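Local structure of putative alpha-L-fucosidase (Bacteroides thetaiotaomicron, 3EYP) at residues Glu16-Glu21 with Asn289-Leu294; Cys220-Asp225 with Asp247-Ala252; Ile383-Glu388 with Gln417-Lys422. The protein probably hydrolyses alpha-L-fucosidic linkages as a glycoside hydrolase family 29 enzyme, with a TIM-barrel domain followed by an F5/8 type C domain. All coordinates share one frame; numbering follows the deposited sequence.

From the N terminus, helix 12-20 comes first, and interaction 1 closes the longest loop: residues 16-21 meet 289-294, joining the entry to the first barrel strand with strand 291-295. Within that loop lies interaction 2, where 220-225 pairs with 247-252 just ahead of strand 253-257. Interaction 3 follows in series and crosses neither; it ties residues 383-388 to the loop 417-422 in the F5/8 type C domain. The three sites touch. Asn289 ND2 reaches Cys220 O (3.0 Å), and Asn289 OD1 reaches His421 N (2.9 Å), so one amide bridges all three contacts. Trp221 also packs on Ala418, making this the junction of the two domains.

Interaction 1: Glu16-Glu21 with Asn289-Leu294; sequences EWYNRE and NSVLLL
The closing seam of the TIM barrel, where the chain entering the first strand meets strand 291-295, is covered by the last turn of helix 12-20. The seam bond runs from Leu292 N to Glu21 O, 3.0 Å long and nearly straight, in the carbonyl plane. Glu21 has left the helix with positive phi, which turns its backbone onto the strand; Val291 CA also touches Glu21 O, at 3.5 Å. Val291 is the apolar centre of the contact. Its CG2 stands over one face of the Trp17 indole in a CH-pi contact, 3.5 Å from the centroid of the six-membered ring and 8° off the normal, while CB lies 3.5 Å from Trp17 CZ2. Trp17, its CG anti to the backbone N, directs its CZ3 at the centre of the Tyr18 face, and its NE1 bonds to Glu253. Tyr18 takes a strained chi1 of -109°, away from any staggered position. Its hydroxyl donates to Asn289 O at 2.8 Å, from above the carbonyl plane and not along a lone pair. The Asn289 amide lies nearly parallel to the Tyr18 ring (12°), its OD1 2.8 Å from Tyr18 OH, while OD1 accepts from His421 N and ND2 donates to Cys220 O. A water sits by both carbonyls, 2.8 Å from Tyr18 O and 2.9 Å from Ser290 O. Further back, Arg20 grips Glu16 side-on with NE and NH2, one nitrogen to each carboxylate oxygen. Backbone bonds of Leu292 and Leu294 to Ile23 carry the pairing onward, the parallel match of first and last strands by which an (alpha/beta) barrel closes.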
ATOM      1  N   GLU A  16       2.016   4.198  10.728  1.00 40.81           N
ATOM      2  CA  GLU A  16       0.985   3.146  10.938  1.00 40.18           C
ATOM      3  C   GLU A  16       0.636   2.477   9.588  1.00 40.29           C
ATOM      4  O   GLU A  16       0.604   1.252   9.442  1.00 41.24           O
ATOM      5  CB  GLU A  16      -0.245   3.771  11.627  1.00 40.03           C
ATOM      6  CG  GLU A  16      -1.435   2.794  11.811  1.00 41.84           C
ATOM      7  CD  GLU A  16      -2.255   2.623  10.532  1.00 44.94           C
ATOM      8  OE1 GLU A  16      -2.574   3.667   9.905  1.00 44.40           O
ATOM      9  OE2 GLU A  16      -2.561   1.456  10.164  1.00 45.72           O
ATOM     10  N   TRP A  17       0.467   3.326   8.588  1.00 39.75           N
ATOM     11  CA  TRP A  17       0.121   2.902   7.210  1.00 39.58           C
ATOM     12  C   TRP A  17       1.232   2.074   6.598  1.00 39.88           C
ATOM     13  O   TRP A  17       1.016   1.001   6.039  1.00 40.25           O
ATOM     14  CB  TRP A  17      -0.188   4.137   6.346  1.00 39.71           C
ATOM     15  CG  TRP A  17      -0.227   3.924   4.859  1.00 41.33           C
ATOM     16  CD1 TRP A  17      -1.307   3.571   4.114  1.00 40.62           C
ATOM     17  CD2 TRP A  17       0.859   4.117   3.924  1.00 41.72           C
ATOM     18  NE1 TRP A  17      -0.971   3.524   2.765  1.00 39.75           N
ATOM     19  CE2 TRP A  17       0.356   3.832   2.628  1.00 41.80           C
ATOM     20  CE3 TRP A  17       2.207   4.425   4.063  1.00 40.98           C
ATOM     21  CZ2 TRP A  17       1.148   3.884   1.497  1.00 39.57           C
ATOM     22  CZ3 TRP A  17       3.003   4.472   2.936  1.00 40.25           C
ATOM     23  CH2 TRP A  17       2.464   4.214   1.656  1.00 39.27           C
ATOM     24  N   TYR A  18       2.465   2.528   6.783  1.00 39.32           N
ATOM     25  CA  TYR A  18       3.602   1.789   6.234  1.00 39.04           C
ATOM     26  C   TYR A  18       3.657   0.354   6.788  1.00 40.07           C
ATOM     27  O   TYR A  18       3.969  -0.620   6.094  1.00 40.13           O
ATOM     28  CB  TYR A  18       4.928   2.543   6.505  1.00 39.23           C
ATOM     29  CG  TYR A  18       5.577   3.167   5.297  1.00 38.28           C
ATOM     30  CD1 TYR A  18       6.029   4.488   5.331  1.00 39.24           C
ATOM     31  CD2 TYR A  18       5.786   2.415   4.136  1.00 39.85           C
ATOM     32  CE1 TYR A  18       6.677   5.045   4.244  1.00 42.79           C
ATOM     33  CE2 TYR A  18       6.407   2.963   3.039  1.00 40.43           C
ATOM     34  CZ  TYR A  18       6.825   4.281   3.088  1.00 40.80           C
ATOM     35  OH  TYR A  18       7.458   4.830   2.005  1.00 40.00           O
ATOM     36  N   ASN A  19       3.365   0.258   8.077  1.00 39.39           N
ATOM     37  CA  ASN A  19       3.472  -0.993   8.801  1.00 41.34           C
ATOM     38  C   ASN A  19       2.421  -2.038   8.407  1.00 41.87           C
ATOM     39  O   ASN A  19       2.561  -3.246   8.678  1.00 40.87           O
ATOM     40  CB  ASN A  19       3.406  -0.731  10.310  1.00 41.69           C
ATOM     41  CG  ASN A  19       3.833  -1.945  11.111  1.00 47.79           C
ATOM     42  OD1 ASN A  19       4.809  -2.638  10.765  1.00 50.95           O
ATOM     43  ND2 ASN A  19       3.055  -2.263  12.137  1.00 49.89           N
ATOM     44  N   ARG A  20       1.382  -1.567   7.738  1.00 40.57           N
ATOM     45  CA  ARG A  20       0.293  -2.481   7.269  1.00 40.58           C
ATOM     46  C   ARG A  20       0.809  -3.465   6.197  1.00 40.26           C
ATOM     47  O   ARG A  20       0.475  -4.654   6.117  1.00 39.46           O
ATOM     48  CB  ARG A  20      -0.878  -1.686   6.684  1.00 41.19           C
ATOM     49  CG  ARG A  20      -1.532  -0.703   7.614  1.00 41.70           C
ATOM     50  CD  ARG A  20      -2.725  -0.026   6.897  1.00 41.50           C
ATOM     51  NE  ARG A  20      -3.200   1.151   7.599  1.00 41.30           N
ATOM     52  CZ  ARG A  20      -3.975   2.093   7.053  1.00 41.09           C
ATOM     53  NH1 ARG A  20      -4.386   2.016   5.796  1.00 42.45           N
ATOM     54  NH2 ARG A  20      -4.337   3.108   7.764  1.00 39.26           N
ATOM     55  N   GLU A  21       1.686  -2.907   5.398  1.00 41.40           N
ATOM     56  CA  GLU A  21       2.329  -3.581   4.230  1.00 40.17           C
ATOM     57  C   GLU A  21       1.405  -3.824   3.089  1.00 40.02           C
ATOM     58  O   GLU A  21       1.654  -3.400   1.964  1.00 38.95           O
ATOM     59  CB  GLU A  21       3.093  -4.844   4.650  1.00 41.11           C
ATOM     60  CG  GLU A  21       4.288  -4.432   5.486  1.00 42.89           C
ATOM     61  CD  GLU A  21       5.275  -5.530   5.827  1.00 47.90           C
ATOM     62  OE1 GLU A  21       5.052  -6.712   5.485  1.00 49.05           O
ATOM     63  OE2 GLU A  21       6.292  -5.144   6.465  1.00 50.99           O
ATOM     64  N   ASN A 289       9.533   0.322  -1.067  1.00 39.68           N
ATOM     65  CA  ASN A 289       9.281   1.450  -0.192  1.00 38.65           C
ATOM     66  C   ASN A 289       7.860   2.015  -0.314  1.00 38.46           C
ATOM     67  O   ASN A 289       7.621   3.213  -0.214  1.00 36.35           O
ATOM     68  CB  ASN A 289      10.334   2.556  -0.363  1.00 39.57           C
ATOM     69  CG  ASN A 289      10.214   3.651   0.686  1.00 38.20           C
ATOM     70  OD1 ASN A 289       9.885   3.373   1.829  1.00 42.75           O
ATOM     71  ND2 ASN A 289      10.506   4.889   0.311  1.00 41.32           N
ATOM     72  N   SER A 290       6.931   1.101  -0.559  1.00 39.15           N
ATOM     73  CA  SER A 290       5.539   1.414  -0.769  1.00 40.55           C
ATOM     74  C   SER A 290       4.651   0.419  -0.000  1.00 41.18           C
ATOM     75  O   SER A 290       5.115  -0.279   0.929  1.00 41.31           O
ATOM     76  CB  SER A 290       5.213   1.353  -2.273  1.00 41.96           C
ATOM     77  OG  SER A 290       3.904   1.778  -2.588  1.00 41.81           O
ATOM     78  N   VAL A 291       3.355   0.466  -0.315  1.00 39.14           N
ATOM     79  CA  VAL A 291       2.355  -0.388   0.338  1.00 38.88           C
ATOM     80  C   VAL A 291       1.451  -0.894  -0.800  1.00 39.85           C
ATOM     81  O   VAL A 291       1.160  -0.163  -1.779  1.00 39.79           O
ATOM     82  CB  VAL A 291       1.507   0.388   1.418  1.00 39.06           C
ATOM     83  CG1 VAL A 291       0.162  -0.386   1.832  1.00 39.14           C
ATOM     84  CG2 VAL A 291       2.317   0.770   2.683  1.00 37.85           C
ATOM     85  N   LEU A 292       1.048  -2.146  -0.693  1.00 39.28           N
ATOM     86  CA  LEU A 292       0.236  -2.808  -1.742  1.00 38.98           C
ATOM     87  C   LEU A 292      -1.251  -2.853  -1.391  1.00 39.24           C
ATOM     88  O   LEU A 292      -1.644  -3.360  -0.357  1.00 39.92           O
ATOM     89  CB  LEU A 292       0.774  -4.199  -2.012  1.00 39.09           C
ATOM     90  CG  LEU A 292       0.001  -5.141  -2.969  1.00 41.67           C
ATOM     91  CD1 LEU A 292      -0.197  -4.477  -4.359  1.00 38.97           C
ATOM     92  CD2 LEU A 292       0.680  -6.569  -3.100  1.00 39.64           C
ATOM     93  N   LEU A 293      -2.032  -2.204  -2.231  1.00 38.60           N
ATOM     94  CA  LEU A 293      -3.501  -2.137  -2.145  1.00 38.80           C
ATOM     95  C   LEU A 293      -4.003  -3.011  -3.278  1.00 38.76           C
ATOM     96  O   LEU A 293      -3.897  -2.695  -4.455  1.00 40.83           O
ATOM     97  CB  LEU A 293      -4.007  -0.682  -2.249  1.00 39.44           C
ATOM     98  CG  LEU A 293      -5.524  -0.460  -2.324  1.00 36.57           C
ATOM     99  CD1 LEU A 293      -6.237  -1.087  -1.081  1.00 33.33           C
ATOM    100  CD2 LEU A 293      -5.882   1.082  -2.438  1.00 34.45           C
ATOM    101  N   LEU A 294      -4.456  -4.182  -2.895  1.00 38.36           N
ATOM    102  CA  LEU A 294      -4.885  -5.218  -3.808  1.00 37.92           C
ATOM    103  C   LEU A 294      -6.363  -5.411  -3.763  1.00 39.09           C
ATOM    104  O   LEU A 294      -6.936  -5.708  -2.717  1.00 38.40           O
ATOM    105  CB  LEU A 294      -4.226  -6.567  -3.441  1.00 36.93           C
ATOM    106  CG  LEU A 294      -4.389  -7.783  -4.331  1.00 38.39           C
ATOM    107  CD1 LEU A 294      -3.864  -7.547  -5.776  1.00 35.71           C
ATOM    108  CD2 LEU A 294      -3.650  -9.022  -3.667  1.00 34.95           C
TER
HETATM  109  O   HOH W   1       4.948  -1.455   3.574  1.00 41.64           O

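Interaction 2: Cys220-Asp225 with Asp247-Ala252; sequences CWATTD and DAYIPA
Four hydrogen bonds join Cys220-Asp225 to Asp247-Ala252, three of them between backbones. Thr224 N gives the straightest (161°), meeting Ala248 O at 2.9 Å nearly along the C=O axis. Ala248 N returns to Thr224 O at 3.0 Å, more bent and from above the carbonyl plane, so Thr224 and Ala248 form the antiparallel hydrogen-bonded pair. Asp247 and Ala248 both face Thr224, a classic beta bulge, and the extra residue is held by a side chain: Asp247 N donates to Asp225 OD1 at 2.9 Å, nearly along the C-O axis. The two side chains cross at about a right angle, their carboxylate planes 39° apart, with Asp225 OD1 3.8 Å from Asp247 OD2; this closeness of like charges would probably raise the pKa of one of them, although Asp247 OD1 is also bonded to Ser226 N. Beyond the pairing, Ile250 N reaches Ala222 O at 3.0 Å. A water spans Trp221 O and Ala252 N, accepting from the latter at 2.9 Å.

The packing gathers round Ala222. Its CB sits over one face of the Tyr249 ring, off centre toward the rim and 3.4 Å from CZ, and the same CB also meets Pro251 CB at 4.0 Å. Thr223 CG2, anti to its own carbonyl carbon, touches CD1 of the same ring, while OG1 turns to Met243 O. On the face of Thr224 and Ala248, Thr224 OG1 bonds to Gly238 of helix 236-240. Pro251 rests on Gln14, Trp17 and Tyr18 of helix 12-20, and Ala252 leads straight into strand 253-257.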
ATOM      1  N   CYS A 220      12.077   4.496  -5.346  1.00 41.26           N
ATOM      2  CA  CYS A 220      10.831   5.096  -4.968  1.00 41.30           C
ATOM      3  C   CYS A 220      11.015   5.773  -3.612  1.00 41.74           C
ATOM      4  O   CYS A 220      11.024   5.118  -2.593  1.00 43.76           O
ATOM      5  CB  CYS A 220       9.723   4.020  -4.909  1.00 40.60           C
ATOM      6  SG  CYS A 220       8.097   4.707  -4.473  1.00 41.47           S
ATOM      7  N   TRP A 221      11.114   7.091  -3.624  1.00 41.24           N
ATOM      8  CA  TRP A 221      11.247   7.871  -2.389  1.00 41.24           C
ATOM      9  C   TRP A 221       9.882   8.175  -1.791  1.00 41.38           C
ATOM     10  O   TRP A 221       8.857   8.260  -2.511  1.00 39.08           O
ATOM     11  CB  TRP A 221      12.009   9.180  -2.622  1.00 42.19           C
ATOM     12  CG  TRP A 221      13.253   9.006  -3.406  1.00 42.65           C
ATOM     13  CD1 TRP A 221      13.393   9.220  -4.741  1.00 39.75           C
ATOM     14  CD2 TRP A 221      14.524   8.521  -2.941  1.00 43.89           C
ATOM     15  NE1 TRP A 221      14.670   8.921  -5.129  1.00 43.94           N
ATOM     16  CE2 TRP A 221      15.390   8.507  -4.050  1.00 41.48           C
ATOM     17  CE3 TRP A 221      15.026   8.131  -1.700  1.00 44.11           C
ATOM     18  CZ2 TRP A 221      16.714   8.080  -3.959  1.00 44.28           C
ATOM     19  CZ3 TRP A 221      16.367   7.712  -1.613  1.00 42.80           C
ATOM     20  CH2 TRP A 221      17.181   7.700  -2.724  1.00 43.20           C
ATOM     21  N   ALA A 222       9.869   8.333  -0.463  1.00 40.63           N
ATOM     22  CA  ALA A 222       8.627   8.610   0.226  1.00 39.15           C
ATOM     23  C   ALA A 222       8.255  10.053   0.019  1.00 38.06           C
ATOM     24  O   ALA A 222       7.104  10.457   0.232  1.00 37.99           O
ATOM     25  CB  ALA A 222       8.744   8.303   1.716  1.00 38.63           C
ATOM     26  N   THR A 223       9.288  10.843  -0.262  1.00 38.63           N
ATOM     27  CA  THR A 223       9.170  12.264  -0.581  1.00 38.83           C
ATOM     28  C   THR A 223       8.996  12.517  -2.070  1.00 38.85           C
ATOM     29  O   THR A 223       9.530  11.792  -2.940  1.00 38.57           O
ATOM     30  CB  THR A 223      10.442  13.082  -0.101  1.00 39.56           C
ATOM     31  OG1 THR A 223      11.667  12.455  -0.564  1.00 39.16           O
ATOM     32  CG2 THR A 223      10.467  13.198   1.399  1.00 36.56           C
ATOM     33  N   THR A 224       8.305  13.613  -2.339  1.00 39.20           N
ATOM     34  CA  THR A 224       8.144  14.155  -3.682  1.00 40.68           C
ATOM     35  C   THR A 224       7.630  15.583  -3.578  1.00 41.32           C
ATOM     36  O   THR A 224       7.272  16.040  -2.497  1.00 43.27           O
ATOM     37  CB  THR A 224       7.198  13.273  -4.633  1.00 41.44           C
ATOM     38  OG1 THR A 224       7.489  13.576  -6.007  1.00 41.38           O
ATOM     39  CG2 THR A 224       5.678  13.466  -4.370  1.00 42.08           C
ATOM     40  N   ASP A 225       7.553  16.251  -4.702  1.00 40.84           N
ATOM     41  CA  ASP A 225       7.033  17.628  -4.729  1.00 42.31           C
ATOM     42  C   ASP A 225       5.512  17.542  -4.774  1.00 44.00           C
ATOM     43  O   ASP A 225       4.962  16.724  -5.499  1.00 44.73           O
ATOM     44  CB  ASP A 225       7.543  18.408  -5.931  1.00 40.40           C
ATOM     45  CG  ASP A 225       8.981  18.956  -5.733  1.00 44.32           C
ATOM     46  OD1 ASP A 225       9.506  18.906  -4.598  1.00 37.36           O
ATOM     47  OD2 ASP A 225       9.603  19.389  -6.755  1.00 42.32           O
ATOM     48  N   ASP A 247       9.626  18.235  -1.777  1.00 41.51           N
ATOM     49  CA  ASP A 247       9.183  19.206  -0.770  1.00 40.41           C
ATOM     50  C   ASP A 247       8.177  18.708   0.261  1.00 40.48           C
ATOM     51  O   ASP A 247       7.891  19.412   1.225  1.00 40.98           O
ATOM     52  CB  ASP A 247       8.690  20.537  -1.352  1.00 41.18           C
ATOM     53  CG  ASP A 247       7.388  20.423  -2.155  1.00 42.80           C
ATOM     54  OD1 ASP A 247       6.622  19.471  -1.958  1.00 43.16           O
ATOM     55  OD2 ASP A 247       7.139  21.335  -2.987  1.00 46.95           O
ATOM     56  N   ALA A 248       7.724  17.480   0.072  1.00 39.58           N
ATOM     57  CA  ALA A 248       6.718  16.846   0.904  1.00 38.89           C
ATOM     58  C   ALA A 248       6.956  15.398   1.138  1.00 38.68           C
ATOM     59  O   ALA A 248       7.379  14.651   0.252  1.00 40.57           O
ATOM     60  CB  ALA A 248       5.281  17.077   0.295  1.00 39.97           C
ATOM     61  N   TYR A 249       6.574  14.943   2.317  1.00 39.81           N
ATOM     62  CA  TYR A 249       6.685  13.506   2.685  1.00 39.44           C
ATOM     63  C   TYR A 249       5.293  12.929   2.542  1.00 39.69           C
ATOM     64  O   TYR A 249       4.400  13.194   3.345  1.00 39.26           O
ATOM     65  CB  TYR A 249       7.220  13.329   4.087  1.00 40.21           C
ATOM     66  CG  TYR A 249       7.714  11.928   4.386  1.00 40.48           C
ATOM     67  CD1 TYR A 249       9.075  11.650   4.471  1.00 39.73           C
ATOM     68  CD2 TYR A 249       6.814  10.881   4.608  1.00 40.93           C
ATOM     69  CE1 TYR A 249       9.527  10.347   4.729  1.00 40.11           C
ATOM     70  CE2 TYR A 249       7.258   9.600   4.869  1.00 41.67           C
ATOM     71  CZ  TYR A 249       8.601   9.327   4.928  1.00 41.67           C
ATOM     72  OH  TYR A 249       9.039   8.014   5.203  1.00 42.98           O
ATOM     73  N   ILE A 250       5.106  12.284   1.414  1.00 39.29           N
ATOM     74  CA  ILE A 250       3.798  11.690   1.017  1.00 37.60           C
ATOM     75  C   ILE A 250       4.109  10.427   0.267  1.00 37.02           C
ATOM     76  O   ILE A 250       4.273  10.444  -0.981  1.00 36.98           O
ATOM     77  CB  ILE A 250       2.967  12.624   0.115  1.00 37.75           C
ATOM     78  CG1 ILE A 250       2.888  14.041   0.665  1.00 40.42           C
ATOM     79  CG2 ILE A 250       1.540  12.089  -0.026  1.00 37.48           C
ATOM     80  CD1 ILE A 250       2.472  15.111  -0.343  1.00 43.64           C
ATOM     81  N   PRO A 251       4.249   9.318   0.997  1.00 36.39           N
ATOM     82  CA  PRO A 251       4.716   8.127   0.369  1.00 37.05           C
ATOM     83  C   PRO A 251       3.717   7.525  -0.624  1.00 37.91           C
ATOM     84  O   PRO A 251       2.522   7.792  -0.557  1.00 39.23           O
ATOM     85  CB  PRO A 251       4.949   7.150   1.527  1.00 37.60           C
ATOM     86  CG  PRO A 251       4.367   7.752   2.710  1.00 37.94           C
ATOM     87  CD  PRO A 251       4.020   9.174   2.447  1.00 37.31           C
ATOM     88  N   ALA A 252       4.244   6.775  -1.551  1.00 38.41           N
ATOM     89  CA  ALA A 252       3.442   6.095  -2.587  1.00 38.82           C
ATOM     90  C   ALA A 252       2.648   4.916  -2.060  1.00 39.46           C
ATOM     91  O   ALA A 252       3.159   3.987  -1.391  1.00 40.38           O
ATOM     92  CB  ALA A 252       4.323   5.631  -3.763  1.00 37.68           C
TER
HETATM   93  O   HOH W   2       6.991   5.875  -1.429  1.00 38.47           O

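Interaction 3: Ile383-Glu388 with Gln417-Lys422; sequences IEEVIE and QAIGHK
Glu385 carries the polar core of the contact. Its CG is anti to the backbone N (chi1 -151°) and the chain beyond is extended, which brings OE1 alongside the backbone of the 417-422 loop. There OE1 accepts from Gly420 N at 2.9 Å with its anti lone pair, while a water donates to OE1 and accepts from Ile419 N; OE2 is taken by the backbone nitrogens of Arg392 and Thr393. Several donors thus fix this buried carboxylate and would favour its charged form. Returning the bond, Glu385 N meets Gly420 O at 2.8 Å, nearly along the C=O axis. Gly420 makes this turn with a phi of 54°, a value that favours glycine.

Glu384 sends its chain the other way, CG anti to the carbonyl carbon and the rest extended. Lys422 lies beside it, pointing the same way, and bends at chi3 and chi4 so that NZ forms a salt bridge with OE2 at 3.0 Å, from above the carboxylate plane. OE1 belongs to Thr450. An alanine at Glu384 would remove both links and would probably leave the Lys422 ammonium less firmly placed. The setting is the end of two neighbouring inner strands of the F5/8 type C beta sandwich, 380-385 and 423-432, which run antiparallel, and the loop before the latter faces helix 12-20.

Ile383 and Ile419 cross at about a right angle, CG2 to CG2 at 3.8 Å, with Trp396 packed against both. Ile387 holds CG1 in the crowded position between backbone N and carbonyl carbon (chi1 61°). That puts CG2 3.5 Å from Gly420 C and CD1 4.0 Å from His421 CD2; the His421 ring is stacked with Tyr18 of the barrel domain.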
ATOM      1  N   ILE A 383      16.384  -5.201   3.012  1.00 43.06           N
ATOM      2  CA  ILE A 383      16.997  -4.200   3.841  1.00 43.44           C
ATOM      3  C   ILE A 383      15.923  -3.176   4.232  1.00 44.04           C
ATOM      4  O   ILE A 383      15.070  -2.828   3.419  1.00 43.32           O
ATOM      5  CB  ILE A 383      18.222  -3.570   3.078  1.00 44.06           C
ATOM      6  CG1 ILE A 383      19.071  -2.687   3.991  1.00 44.54           C
ATOM      7  CG2 ILE A 383      17.821  -2.756   1.830  1.00 43.92           C
ATOM      8  CD1 ILE A 383      20.425  -2.442   3.369  1.00 42.51           C
ATOM      9  N   GLU A 384      15.956  -2.783   5.497  1.00 44.56           N
ATOM     10  CA  GLU A 384      14.970  -1.866   6.125  1.00 45.23           C
ATOM     11  C   GLU A 384      15.625  -0.752   6.908  1.00 44.93           C
ATOM     12  O   GLU A 384      16.428  -0.972   7.797  1.00 46.15           O
ATOM     13  CB  GLU A 384      14.023  -2.635   7.062  1.00 45.67           C
ATOM     14  CG  GLU A 384      13.270  -3.752   6.369  1.00 46.23           C
ATOM     15  CD  GLU A 384      12.495  -4.649   7.330  1.00 51.99           C
ATOM     16  OE1 GLU A 384      12.653  -4.550   8.563  1.00 50.69           O
ATOM     17  OE2 GLU A 384      11.705  -5.473   6.848  1.00 56.12           O
ATOM     18  N   GLU A 385      15.244   0.459   6.552  1.00 43.81           N
ATOM     19  CA  GLU A 385      15.729   1.688   7.165  1.00 42.63           C
ATOM     20  C   GLU A 385      14.842   2.112   8.323  1.00 43.29           C
ATOM     21  O   GLU A 385      13.649   1.729   8.428  1.00 43.59           O
ATOM     22  CB  GLU A 385      15.788   2.805   6.083  1.00 42.85           C
ATOM     23  CG  GLU A 385      16.822   3.848   6.306  1.00 43.05           C
ATOM     24  CD  GLU A 385      17.089   4.707   5.044  1.00 43.13           C
ATOM     25  OE1 GLU A 385      16.229   4.699   4.113  1.00 43.86           O
ATOM     26  OE2 GLU A 385      18.154   5.392   5.004  1.00 41.13           O
ATOM     27  N   VAL A 386      15.459   2.858   9.238  1.00 41.71           N
ATOM     28  CA  VAL A 386      14.745   3.467  10.355  1.00 41.05           C
ATOM     29  C   VAL A 386      14.035   4.708   9.816  1.00 40.50           C
ATOM     30  O   VAL A 386      14.561   5.767   9.803  1.00 38.14           O
ATOM     31  CB  VAL A 386      15.730   3.855  11.544  1.00 42.32           C
ATOM     32  CG1 VAL A 386      14.962   4.484  12.721  1.00 42.59           C
ATOM     33  CG2 VAL A 386      16.500   2.604  12.026  1.00 42.14           C
ATOM     34  N   ILE A 387      12.801   4.546   9.378  1.00 39.00           N
ATOM     35  CA  ILE A 387      12.162   5.598   8.595  1.00 41.01           C
ATOM     36  C   ILE A 387      11.790   6.856   9.322  1.00 41.22           C
ATOM     37  O   ILE A 387      11.714   7.924   8.739  1.00 40.19           O
ATOM     38  CB  ILE A 387      10.973   5.064   7.745  1.00 40.87           C
ATOM     39  CG1 ILE A 387       9.879   4.464   8.620  1.00 41.73           C
ATOM     40  CG2 ILE A 387      11.503   4.107   6.724  1.00 38.90           C
ATOM     41  CD1 ILE A 387       8.608   4.004   7.787  1.00 40.83           C
ATOM     42  N   GLU A 388      11.573   6.730  10.624  1.00 42.25           N
ATOM     43  CA  GLU A 388      11.366   7.903  11.496  1.00 43.65           C
ATOM     44  C   GLU A 388      12.539   8.883  11.383  1.00 43.93           C
ATOM     45  O   GLU A 388      12.410  10.081  11.658  1.00 44.32           O
ATOM     46  CB  GLU A 388      11.223   7.468  12.961  1.00 44.33           C
ATOM     47  CG  GLU A 388      10.006   6.638  13.251  1.00 47.20           C
ATOM     48  CD  GLU A 388      10.227   5.134  13.085  1.00 49.47           C
ATOM     49  OE1 GLU A 388      11.267   4.701  12.514  1.00 50.49           O
ATOM     50  OE2 GLU A 388       9.354   4.366  13.554  1.00 55.21           O
ATOM     51  N   GLN A 417      19.702   2.588  -4.883  1.00 45.02           N
ATOM     52  CA  GLN A 417      19.575   3.931  -4.311  1.00 44.49           C
ATOM     53  C   GLN A 417      18.783   4.025  -3.003  1.00 44.21           C
ATOM     54  O   GLN A 417      19.378   4.168  -1.930  1.00 44.71           O
ATOM     55  CB  GLN A 417      19.003   4.860  -5.337  1.00 44.67           C
ATOM     56  CG  GLN A 417      19.893   5.105  -6.506  1.00 45.33           C
ATOM     57  CD  GLN A 417      19.229   6.065  -7.470  1.00 48.31           C
ATOM     58  OE1 GLN A 417      18.916   7.213  -7.134  1.00 53.33           O
ATOM     59  NE2 GLN A 417      18.996   5.607  -8.645  1.00 53.32           N
ATOM     60  N   ALA A 418      17.450   3.911  -3.099  1.00 42.20           N
ATOM     61  CA  ALA A 418      16.582   3.976  -1.879  1.00 41.08           C
ATOM     62  C   ALA A 418      16.600   2.714  -1.074  1.00 41.27           C
ATOM     63  O   ALA A 418      16.813   1.603  -1.572  1.00 41.77           O
ATOM     64  CB  ALA A 418      15.100   4.320  -2.237  1.00 41.15           C
ATOM     65  N   ILE A 419      16.355   2.932   0.210  1.00 41.64           N
ATOM     66  CA  ILE A 419      15.966   1.895   1.104  1.00 41.80           C
ATOM     67  C   ILE A 419      14.582   2.134   1.668  1.00 41.91           C
ATOM     68  O   ILE A 419      13.645   1.398   1.382  1.00 43.42           O
ATOM     69  CB  ILE A 419      16.950   1.676   2.258  1.00 42.82           C
ATOM     70  CG1 ILE A 419      18.361   1.327   1.728  1.00 41.79           C
ATOM     71  CG2 ILE A 419      16.424   0.534   3.079  1.00 38.40           C
ATOM     72  CD1 ILE A 419      19.469   1.197   2.829  1.00 43.25           C
ATOM     73  N   GLY A 420      14.472   3.170   2.457  1.00 41.13           N
ATOM     74  CA  GLY A 420      13.236   3.437   3.169  1.00 41.58           C
ATOM     75  C   GLY A 420      12.709   2.278   4.015  1.00 41.35           C
ATOM     76  O   GLY A 420      13.439   1.564   4.730  1.00 41.18           O
ATOM     77  N   HIS A 421      11.408   2.067   3.891  1.00 40.38           N
ATOM     78  CA  HIS A 421      10.698   1.111   4.748  1.00 40.62           C
ATOM     79  C   HIS A 421      11.162  -0.282   4.559  1.00 40.00           C
ATOM     80  O   HIS A 421      11.344  -1.069   5.494  1.00 39.11           O
ATOM     81  CB  HIS A 421       9.141   1.189   4.505  1.00 40.80           C
ATOM     82  CG  HIS A 421       8.370   0.234   5.346  1.00 41.17           C
ATOM     83  ND1 HIS A 421       7.679  -0.829   4.807  1.00 41.73           N
ATOM     84  CD2 HIS A 421       8.197   0.158   6.691  1.00 42.05           C
ATOM     85  CE1 HIS A 421       7.093  -1.505   5.782  1.00 45.36           C
ATOM     86  NE2 HIS A 421       7.377  -0.919   6.928  1.00 45.69           N
ATOM     87  N   LYS A 422      11.341  -0.612   3.312  1.00 40.69           N
ATOM     88  CA  LYS A 422      11.714  -1.973   2.923  1.00 41.19           C
ATOM     89  C   LYS A 422      12.134  -1.928   1.463  1.00 40.90           C
ATOM     90  O   LYS A 422      11.546  -1.205   0.666  1.00 40.41           O
ATOM     91  CB  LYS A 422      10.536  -2.935   3.078  1.00 40.92           C
ATOM     92  CG  LYS A 422      10.915  -4.415   2.931  1.00 42.41           C
ATOM     93  CD  LYS A 422       9.617  -5.323   2.919  1.00 44.06           C
ATOM     94  CE  LYS A 422       8.816  -5.094   4.116  1.00 47.38           C
ATOM     95  NZ  LYS A 422       9.222  -5.949   5.298  1.00 46.85           N
TER
HETATM   96  O   HOH W   3      16.748   5.524   1.766  1.00 37.94           O
HETATM   97  O   HOH W   4      11.618   0.042   8.024  1.00 42.51           O